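Local coordinates for protein transcription initiation factor TFIID subunit 5 (Encephalitozoon cuniculi, PDB 2J4B) that probably contributes, as a component of the TFIID and SAGA complexes, to the regulated initiation of transcription by RNA polymerase II, at residues L109-L114 and K124-H129. Numbering follows the deposited sequence.
Sequences LLINFL and KILNQH
L126 meets L110, I111 and L114 through a single methyl, its CD1, in a worked example of how two helices widely spaced along their axes can still be bridged where leucine and isoleucine side chains from both helices meet at one methyl. The contact is wholly apolar. L126 CD1 lies 4.0 Å from I111 CD1 and likewise 4.0 Å from L114 CD1, while L110 CD2 stands a little farther off, at 4.4 Å. The approaches differ in kind. L114 and L126 reach out to each other tip to tip, each with CG anti to its own carbonyl carbon (chi1 -57° and -67°). I111 instead slides past L126 in the opposite sense; its CB leaves the helix obliquely, and the ethyl arm brings CD1 back to the leucine methyl.

The axes of the two segments come no nearer than 12.7 Å and run at 127°, nearer perpendicular than antiparallel; the segments lie on consecutive helices, 104-116 and 120-129, with a short connection between them. L33 touches both L110 and L126, and L15 and L30 also pack on L110, so the seam continues into the helical body of this TAF5 N-terminal domain. L114 also touches L119 in the connection and I122 and L123 in helix 120-129.

With about 95 Å² buried and methyl groups alone meeting, the pairing of these turns rests on dispersion and the exclusion of water, without the directionality that polar bonds would impose.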
loop_
_atom_site.group_PDB
_atom_site.type_symbol
_atom_site.label_atom_id
_atom_site.label_comp_id
_atom_site.label_asym_id
_atom_site.label_seq_id
_atom_site.Cartn_x
_atom_site.Cartn_y
_atom_site.Cartn_z
ATOM N N LEU A 109 -2.386 17.135 2.646
ATOM C CA LEU A 109 -3.724 16.564 2.727
ATOM C C LEU A 109 -3.667 15.110 3.199
ATOM O O LEU A 109 -4.455 14.708 4.066
ATOM C CB LEU A 109 -4.454 16.688 1.382
ATOM C CG LEU A 109 -4.890 18.131 1.087
ATOM C CD1 LEU A 109 -5.223 18.330 -0.391
ATOM C CD2 LEU A 109 -6.071 18.563 1.979
ATOM N N LEU A 110 -2.728 14.336 2.646
ATOM C CA LEU A 110 -2.618 12.894 2.931
ATOM C C LEU A 110 -2.315 12.590 4.389
ATOM O O LEU A 110 -2.881 11.664 4.949
ATOM C CB LEU A 110 -1.542 12.237 2.054
ATOM C CG LEU A 110 -1.175 10.768 2.367
ATOM C CD1 LEU A 110 -2.349 9.797 2.036
ATOM C CD2 LEU A 110 0.079 10.368 1.650
ATOM N N ILE A 111 -1.430 13.365 5.006
ATOM C CA ILE A 111 -1.007 13.085 6.388
ATOM C C ILE A 111 -2.038 13.603 7.377
ATOM O O ILE A 111 -2.286 12.981 8.404
ATOM C CB ILE A 111 0.387 13.691 6.736
ATOM C CG1 ILE A 111 1.440 13.306 5.693
ATOM C CG2 ILE A 111 0.838 13.195 8.097
ATOM C CD1 ILE A 111 1.800 11.871 5.711
ATOM N N ASN A 112 -2.632 14.747 7.053
ATOM C CA ASN A 112 -3.767 15.269 7.803
ATOM C C ASN A 112 -4.863 14.215 7.858
ATOM O O ASN A 112 -5.416 13.925 8.913
ATOM C CB ASN A 112 -4.312 16.554 7.153
ATOM C CG ASN A 112 -3.366 17.745 7.280
ATOM O OD1 ASN A 112 -2.427 17.733 8.065
ATOM N ND2 ASN A 112 -3.619 18.782 6.500
ATOM N N PHE A 113 -5.171 13.618 6.718
ATOM C CA PHE A 113 -6.218 12.587 6.671
ATOM C C PHE A 113 -5.889 11.365 7.539
ATOM O O PHE A 113 -6.728 10.887 8.303
ATOM C CB PHE A 113 -6.471 12.134 5.227
ATOM C CG PHE A 113 -7.453 11.036 5.130
ATOM C CD1 PHE A 113 -8.795 11.277 5.365
ATOM C CD2 PHE A 113 -7.046 9.752 4.865
ATOM C CE1 PHE A 113 -9.700 10.262 5.311
ATOM C CE2 PHE A 113 -7.960 8.727 4.822
ATOM C CZ PHE A 113 -9.275 8.979 5.030
ATOM N N LEU A 114 -4.667 10.856 7.419
ATOM C CA LEU A 114 -4.250 9.689 8.216
ATOM C C LEU A 114 -4.175 9.986 9.723
ATOM O O LEU A 114 -4.570 9.161 10.543
ATOM C CB LEU A 114 -2.909 9.157 7.729
ATOM C CG LEU A 114 -2.827 8.758 6.254
ATOM C CD1 LEU A 114 -1.354 8.631 5.834
ATOM C CD2 LEU A 114 -3.604 7.466 6.001
ATOM N N LYS A 124 2.525 3.828 9.893
ATOM C CA LYS A 124 3.657 2.970 10.191
ATOM C C LYS A 124 4.280 2.564 8.888
ATOM O O LYS A 124 5.487 2.694 8.703
ATOM C CB LYS A 124 3.220 1.744 10.975
ATOM C CG LYS A 124 4.362 0.848 11.451
ATOM C CD LYS A 124 3.812 -0.395 12.158
ATOM C CE LYS A 124 2.936 -1.284 11.229
ATOM N NZ LYS A 124 2.324 -2.424 12.010
ATOM N N ILE A 125 3.448 2.119 7.958
ATOM C CA ILE A 125 3.935 1.708 6.652
ATOM C C ILE A 125 4.705 2.839 5.961
ATOM O O ILE A 125 5.778 2.608 5.419
ATOM C CB ILE A 125 2.789 1.224 5.738
ATOM C CG1 ILE A 125 2.161 -0.058 6.296
ATOM C CG2 ILE A 125 3.296 1.046 4.264
ATOM C CD1 ILE A 125 3.124 -1.166 6.473
ATOM N N LEU A 126 4.162 4.053 5.992
ATOM C CA LEU A 126 4.825 5.203 5.370
ATOM C C LEU A 126 6.210 5.377 5.936
ATOM O O LEU A 126 7.168 5.470 5.187
ATOM C CB LEU A 126 4.054 6.500 5.594
ATOM C CG LEU A 126 2.691 6.649 4.936
ATOM C CD1 LEU A 126 2.404 8.129 4.595
ATOM C CD2 LEU A 126 2.616 5.793 3.728
ATOM N N ASN A 127 6.295 5.443 7.267
ATOM C CA ASN A 127 7.569 5.706 7.963
ATOM C C ASN A 127 8.607 4.607 7.736
ATOM O O ASN A 127 9.747 4.902 7.429
ATOM C CB ASN A 127 7.346 5.902 9.471
ATOM C CG ASN A 127 6.612 7.194 9.797
ATOM O OD1 ASN A 127 6.995 8.265 9.366
ATOM N ND2 ASN A 127 5.547 7.091 10.549
ATOM N N GLN A 128 8.191 3.352 7.880
ATOM C CA GLN A 128 9.072 2.185 7.777
ATOM C C GLN A 128 9.361 1.696 6.349
ATOM O O GLN A 128 10.440 1.204 6.074
ATOM C CB GLN A 128 8.465 1.017 8.558
ATOM C CG GLN A 128 8.410 1.262 10.050
ATOM C CD GLN A 128 8.035 0.032 10.871
ATOM O OE1 GLN A 128 8.092 0.066 12.111
ATOM N NE2 GLN A 128 7.662 -1.051 10.199
ATOM N N HIS A 129 8.390 1.811 5.452
ATOM C CA HIS A 129 8.480 1.125 4.177
ATOM C C HIS A 129 8.470 2.032 2.957
ATOM O O HIS A 129 8.886 1.596 1.879
ATOM C CB HIS A 129 7.364 0.087 4.068
ATOM C CG HIS A 129 7.501 -1.035 5.054
ATOM N ND1 HIS A 129 8.654 -1.781 5.176
ATOM C CD2 HIS A 129 6.637 -1.528 5.971
ATOM C CE1 HIS A 129 8.493 -2.684 6.123
ATOM N NE2 HIS A 129 7.277 -2.557 6.619
#